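Local coordinates for PA-I Galactophilic Lectin (Enterobacter cloacae, PDB 6YGQ), which probably binds galactose-containing sugars through a calcium ion, as in related PA-IL-type lectins, at residues N85-Y97 against W106-A119. Residues are numbered along the deposited sequence; the frame is centred on the assembly and turned at random.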
loop_
_atom_site.group_PDB
_atom_site.type_symbol
_atom_site.label_atom_id
_atom_site.label_comp_id
_atom_site.label_asym_id
_atom_site.label_seq_id
_atom_site.Cartn_x
_atom_site.Cartn_y
_atom_site.Cartn_z
ATOM N N ASN A 85 -2.327 -9.686 9.661
ATOM C CA ASN A 85 -1.520 -10.433 8.705
ATOM C C ASN A 85 -1.714 -9.873 7.296
ATOM O O ASN A 85 -2.858 -9.660 6.870
ATOM C CB ASN A 85 -1.893 -11.915 8.736
ATOM C CG ASN A 85 -1.532 -12.580 10.052
ATOM O OD1 ASN A 85 -0.448 -12.364 10.596
ATOM N ND2 ASN A 85 -2.443 -13.394 10.572
ATOM N N PRO A 86 -0.639 -9.631 6.543
ATOM C CA PRO A 86 -0.809 -9.144 5.167
ATOM C C PRO A 86 -1.574 -10.139 4.308
ATOM O O PRO A 86 -1.419 -11.355 4.442
ATOM C CB PRO A 86 0.632 -8.963 4.668
ATOM C CG PRO A 86 1.461 -9.841 5.557
ATOM C CD PRO A 86 0.784 -9.795 6.898
ATOM N N SER A 87 -2.410 -9.607 3.415
ATOM C CA SER A 87 -3.158 -10.457 2.498
ATOM C C SER A 87 -2.343 -10.810 1.259
ATOM O O SER A 87 -2.515 -11.899 0.700
ATOM C CB SER A 87 -4.461 -9.769 2.087
ATOM O OG SER A 87 -5.378 -9.717 3.168
ATOM N N LEU A 88 -1.468 -9.913 0.813
ATOM C CA LEU A 88 -0.585 -10.200 -0.307
ATOM C C LEU A 88 0.720 -10.785 0.212
ATOM O O LEU A 88 1.388 -10.186 1.064
ATOM C CB LEU A 88 -0.296 -8.947 -1.133
ATOM C CG LEU A 88 0.673 -9.165 -2.300
ATOM C CD1 LEU A 88 0.073 -10.116 -3.334
ATOM C CD2 LEU A 88 1.047 -7.834 -2.940
ATOM N N GLN A 89 1.079 -11.948 -0.314
ATOM C CA GLN A 89 2.292 -12.646 0.063
ATOM C C GLN A 89 2.999 -13.109 -1.199
ATOM O O GLN A 89 2.422 -13.143 -2.289
ATOM C CB GLN A 89 1.981 -13.834 0.978
ATOM C CG GLN A 89 0.964 -13.494 2.056
ATOM C CD GLN A 89 1.218 -14.215 3.357
ATOM O OE1 GLN A 89 1.899 -15.241 3.392
ATOM N NE2 GLN A 89 0.663 -13.685 4.441
ATOM N N ALA A 90 4.272 -13.443 -1.031
ATOM C CA ALA A 90 5.102 -13.982 -2.094
ATOM C C ALA A 90 5.396 -15.442 -1.787
ATOM O O ALA A 90 5.570 -15.820 -0.624
ATOM C CB ALA A 90 6.407 -13.194 -2.226
ATOM N N ARG A 91 5.425 -16.264 -2.830
ATOM C CA ARG A 91 5.828 -17.657 -2.721
ATOM C C ARG A 91 7.065 -17.858 -3.583
ATOM O O ARG A 91 7.079 -17.475 -4.758
ATOM C CB ARG A 91 4.712 -18.609 -3.149
ATOM C CG ARG A 91 5.079 -20.082 -2.999
ATOM C CD ARG A 91 3.948 -20.887 -2.369
ATOM N NE ARG A 91 2.697 -20.757 -3.112
ATOM C CZ ARG A 91 1.524 -20.421 -2.575
ATOM N NH1 ARG A 91 1.414 -20.173 -1.276
ATOM N NH2 ARG A 91 0.451 -20.333 -3.349
ATOM N N LEU A 92 8.098 -18.447 -2.992
ATOM C CA LEU A 92 9.383 -18.635 -3.656
ATOM C C LEU A 92 10.012 -19.876 -3.043
ATOM O O LEU A 92 10.213 -19.920 -1.828
ATOM C CB LEU A 92 10.272 -17.405 -3.467
ATOM C CG LEU A 92 11.640 -17.386 -4.145
ATOM C CD1 LEU A 92 11.515 -17.156 -5.639
ATOM C CD2 LEU A 92 12.511 -16.310 -3.501
ATOM N N GLY A 93 10.279 -20.885 -3.865
ATOM C CA GLY A 93 10.889 -22.103 -3.349
ATOM C C GLY A 93 10.099 -22.767 -2.243
ATOM O O GLY A 93 10.679 -23.211 -1.243
ATOM N N ASN A 94 8.777 -22.837 -2.397
ATOM C CA ASN A 94 7.878 -23.510 -1.461
ATOM C C ASN A 94 7.861 -22.863 -0.080
ATOM O O ASN A 94 7.495 -23.511 0.905
ATOM C CB ASN A 94 8.234 -24.994 -1.334
ATOM C CG ASN A 94 7.651 -25.822 -2.454
ATOM O OD1 ASN A 94 8.374 -26.308 -3.324
ATOM N ND2 ASN A 94 6.333 -25.978 -2.448
ATOM N N GLU A 95 8.235 -21.592 0.016
ATOM C CA GLU A 95 8.140 -20.839 1.258
ATOM C C GLU A 95 7.380 -19.549 0.990
ATOM O O GLU A 95 7.466 -18.974 -0.099
ATOM C CB GLU A 95 9.521 -20.530 1.841
ATOM C CG GLU A 95 10.297 -21.768 2.272
ATOM C CD GLU A 95 9.643 -22.500 3.429
ATOM O OE1 GLU A 95 9.731 -23.746 3.470
ATOM O OE2 GLU A 95 9.050 -21.832 4.302
ATOM N N ASN A 96 6.628 -19.106 1.991
ATOM C CA ASN A 96 5.809 -17.907 1.889
ATOM C C ASN A 96 6.483 -16.757 2.624
ATOM O O ASN A 96 7.055 -16.945 3.704
ATOM C CB ASN A 96 4.412 -18.150 2.462
ATOM C CG ASN A 96 3.667 -19.251 1.730
ATOM O OD1 ASN A 96 3.829 -19.431 0.525
ATOM N ND2 ASN A 96 2.848 -19.998 2.460
ATOM N N TYR A 97 6.417 -15.569 2.025
ATOM C CA TYR A 97 6.976 -14.352 2.584
ATOM C C TYR A 97 5.919 -13.258 2.573
ATOM O O TYR A 97 5.212 -13.090 1.572
ATOM C CB TYR A 97 8.197 -13.885 1.782
ATOM C CG TYR A 97 9.301 -14.908 1.692
ATOM C CD1 TYR A 97 9.274 -15.904 0.725
ATOM C CD2 TYR A 97 10.372 -14.878 2.571
ATOM C CE1 TYR A 97 10.285 -16.845 0.642
ATOM C CE2 TYR A 97 11.387 -15.811 2.494
ATOM C CZ TYR A 97 11.339 -16.792 1.527
ATOM O OH TYR A 97 12.347 -17.724 1.448
ATOM N N TRP A 106 14.088 -5.754 -1.175
ATOM C CA TRP A 106 14.116 -7.089 -0.597
ATOM C C TRP A 106 15.284 -7.867 -1.181
ATOM O O TRP A 106 15.355 -8.070 -2.398
ATOM C CB TRP A 106 12.798 -7.802 -0.886
ATOM C CG TRP A 106 12.696 -9.192 -0.339
ATOM C CD1 TRP A 106 13.292 -9.680 0.785
ATOM C CD2 TRP A 106 11.935 -10.274 -0.891
ATOM N NE1 TRP A 106 12.952 -11.001 0.967
ATOM C CE2 TRP A 106 12.119 -11.388 -0.049
ATOM C CE3 TRP A 106 11.115 -10.408 -2.016
ATOM C CZ2 TRP A 106 11.514 -12.618 -0.297
ATOM C CZ3 TRP A 106 10.516 -11.629 -2.261
ATOM C CH2 TRP A 106 10.717 -12.718 -1.405
ATOM N N SER A 107 16.204 -8.305 -0.339
ATOM C CA SER A 107 17.280 -9.162 -0.807
ATOM C C SER A 107 16.744 -10.579 -0.899
ATOM O O SER A 107 16.502 -11.236 0.126
ATOM C CB SER A 107 18.503 -9.086 0.091
ATOM O OG SER A 107 19.601 -9.761 -0.503
ATOM N N VAL A 108 16.569 -11.069 -2.122
ATOM C CA VAL A 108 15.916 -12.352 -2.373
ATOM C C VAL A 108 16.697 -13.454 -1.672
ATOM O O VAL A 108 17.925 -13.566 -1.865
ATOM C CB VAL A 108 15.817 -12.616 -3.887
ATOM C CG1 VAL A 108 15.177 -13.973 -4.146
ATOM C CG2 VAL A 108 15.026 -11.506 -4.568
ATOM N N PRO A 109 16.052 -14.292 -0.855
ATOM C CA PRO A 109 16.813 -15.270 -0.069
ATOM C C PRO A 109 17.091 -16.582 -0.785
ATOM O O PRO A 109 17.958 -17.343 -0.345
ATOM C CB PRO A 109 15.919 -15.491 1.160
ATOM C CG PRO A 109 14.530 -15.282 0.641
ATOM C CD PRO A 109 14.626 -14.259 -0.472
ATOM N N ALA A 110 16.385 -16.872 -1.877
ATOM C CA ALA A 110 16.566 -18.152 -2.544
ATOM C C ALA A 110 16.293 -18.018 -4.033
ATOM O O ALA A 110 15.609 -17.097 -4.484
ATOM C CB ALA A 110 15.655 -19.231 -1.937
ATOM N N GLU A 111 16.844 -18.963 -4.791
ATOM C CA GLU A 111 16.652 -19.005 -6.234
ATOM C C GLU A 111 15.324 -19.668 -6.569
ATOM O O GLU A 111 14.964 -20.700 -5.996
ATOM C CB GLU A 111 17.802 -19.765 -6.893
ATOM C CG GLU A 111 17.741 -19.828 -8.410
ATOM C CD GLU A 111 18.938 -20.549 -9.002
ATOM O OE1 GLU A 111 19.092 -21.759 -8.736
ATOM O OE2 GLU A 111 19.726 -19.909 -9.731
ATOM N N GLY A 112 14.597 -19.070 -7.497
ATOM C CA GLY A 112 13.322 -19.615 -7.910
ATOM C C GLY A 112 12.517 -18.587 -8.671
ATOM O O GLY A 112 12.934 -17.444 -8.858
ATOM N N THR A 113 11.342 -19.028 -9.113
ATOM C CA THR A 113 10.407 -18.164 -9.819
ATOM C C THR A 113 9.422 -17.567 -8.824
ATOM O O THR A 113 8.889 -18.277 -7.962
ATOM C CB THR A 113 9.663 -18.935 -10.906
ATOM O OG1 THR A 113 10.611 -19.467 -11.840
ATOM C CG2 THR A 113 8.689 -18.021 -11.641
ATOM N N LEU A 114 9.179 -16.268 -8.956
ATOM C CA LEU A 114 8.353 -15.537 -8.009
ATOM C C LEU A 114 6.875 -15.748 -8.299
ATOM O O LEU A 114 6.409 -15.520 -9.420
ATOM C CB LEU A 114 8.684 -14.045 -8.067
ATOM C CG LEU A 114 7.802 -13.099 -7.248
ATOM C CD1 LEU A 114 7.956 -13.393 -5.768
ATOM C CD2 LEU A 114 8.141 -11.643 -7.548
ATOM N N THR A 115 6.142 -16.174 -7.277
ATOM C CA THR A 115 4.688 -16.209 -7.292
ATOM C C THR A 115 4.164 -15.207 -6.273
ATOM O O THR A 115 4.766 -15.010 -5.211
ATOM C CB THR A 115 4.170 -17.613 -6.981
ATOM O OG1 THR A 115 4.371 -18.447 -8.129
ATOM C CG2 THR A 115 2.690 -17.592 -6.633
ATOM N N LEU A 116 3.062 -14.553 -6.616
ATOM C CA LEU A 116 2.366 -13.635 -5.725
ATOM C C LEU A 116 0.954 -14.168 -5.536
ATOM O O LEU A 116 0.292 -14.531 -6.514
ATOM C CB LEU A 116 2.358 -12.219 -6.299
ATOM C CG LEU A 116 3.753 -11.619 -6.501
ATOM C CD1 LEU A 116 3.716 -10.429 -7.450
ATOM C CD2 LEU A 116 4.356 -11.219 -5.161
ATOM N N PHE A 117 0.503 -14.246 -4.287
ATOM C CA PHE A 117 -0.780 -14.869 -4.008
ATOM C C PHE A 117 -1.506 -14.128 -2.897
ATOM O O PHE A 117 -0.900 -13.430 -2.080
ATOM C CB PHE A 117 -0.613 -16.372 -3.665
ATOM C CG PHE A 117 -0.039 -16.644 -2.298
ATOM C CD1 PHE A 117 1.330 -16.637 -2.087
ATOM C CD2 PHE A 117 -0.872 -16.937 -1.230
ATOM C CE1 PHE A 117 1.857 -16.900 -0.831
ATOM C CE2 PHE A 117 -0.354 -17.196 0.028
ATOM C CZ PHE A 117 1.012 -17.179 0.228
ATOM N N PHE A 118 -2.832 -14.258 -2.927
ATOM C CA PHE A 118 -3.719 -13.770 -1.881
ATOM C C PHE A 118 -3.827 -14.837 -0.801
ATOM O O PHE A 118 -4.080 -16.008 -1.100
ATOM C CB PHE A 118 -5.093 -13.451 -2.474
ATOM C CG PHE A 118 -6.092 -12.937 -1.477
ATOM C CD1 PHE A 118 -6.982 -13.801 -0.861
ATOM C CD2 PHE A 118 -6.154 -11.587 -1.171
ATOM C CE1 PHE A 118 -7.909 -13.331 0.053
ATOM C CE2 PHE A 118 -7.076 -11.112 -0.255
ATOM C CZ PHE A 118 -7.956 -11.986 0.356
ATOM N N ALA A 119 -3.629 -14.436 0.450
ATOM C CA ALA A 119 -3.598 -15.367 1.570
ATOM C C ALA A 119 -5.014 -15.626 2.074
ATOM O O ALA A 119 -5.721 -14.693 2.467
ATOM C CB ALA A 119 -2.723 -14.820 2.697
HETATM O O HOH W 1 -5.823 -12.424 3.780
HETATM O O HOH W 2 10.282 -21.046 -6.893
#
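The guanidinium of Arg91 lies flat on the Phe117 ring, its CZ 4.0 Å from the ring centroid and the planes 27° apart, a stacked cation-pi pair. NH1 comes nearest the ring and also donates to Asn96 OD1 (3.1 Å), a second grip that fixes the turn of the guanidinium. Phe117 reaches this place because its CG sits between the backbone N and the carbonyl carbon (chi1 74°), which swings the ring over strand 88-92. There Gln89 CB meets the ring at CZ (3.6 Å), and Gln89 NE2 is anchored on Pro86 O. Beneath these side chains the strands pair antiparallel: Gln89 and Phe117, like Arg91 and Thr115, are hydrogen-bonded pairs, and Ala119 N extends the ladder to Ser87 O (2.8 Å). Farther along, Leu92 turns its two methyls apart: CD1 rests on the Gly112 backbone, while CD2 touches Val108 CG1 (3.6 Å) and approaches the buried Ala110 O, which has no polar partner. Trp106 CZ2 reaches over one face of the Tyr97 ring, the two rings inclined obliquely at 55°, and Pro109 CG packs against the tyrosine's hydroxyl end. Water 1 links Ser87 OG to Ala119 O; water 2 links Gly93 N to Thr113 O, beside the type I' turn. Leu88, Ala90, Leu116 and Phe118 point from the opposite face, where Leu88 and Leu116 meet Val134 of strand 129-139 and Phe118, its side chain about 6 Å from the bound calcium ion, meets Ala58 of strand 49-59. Strand 38-44 flanks strand 112-118 on its other edge, completing a four-stranded sheet packed against the second sheet.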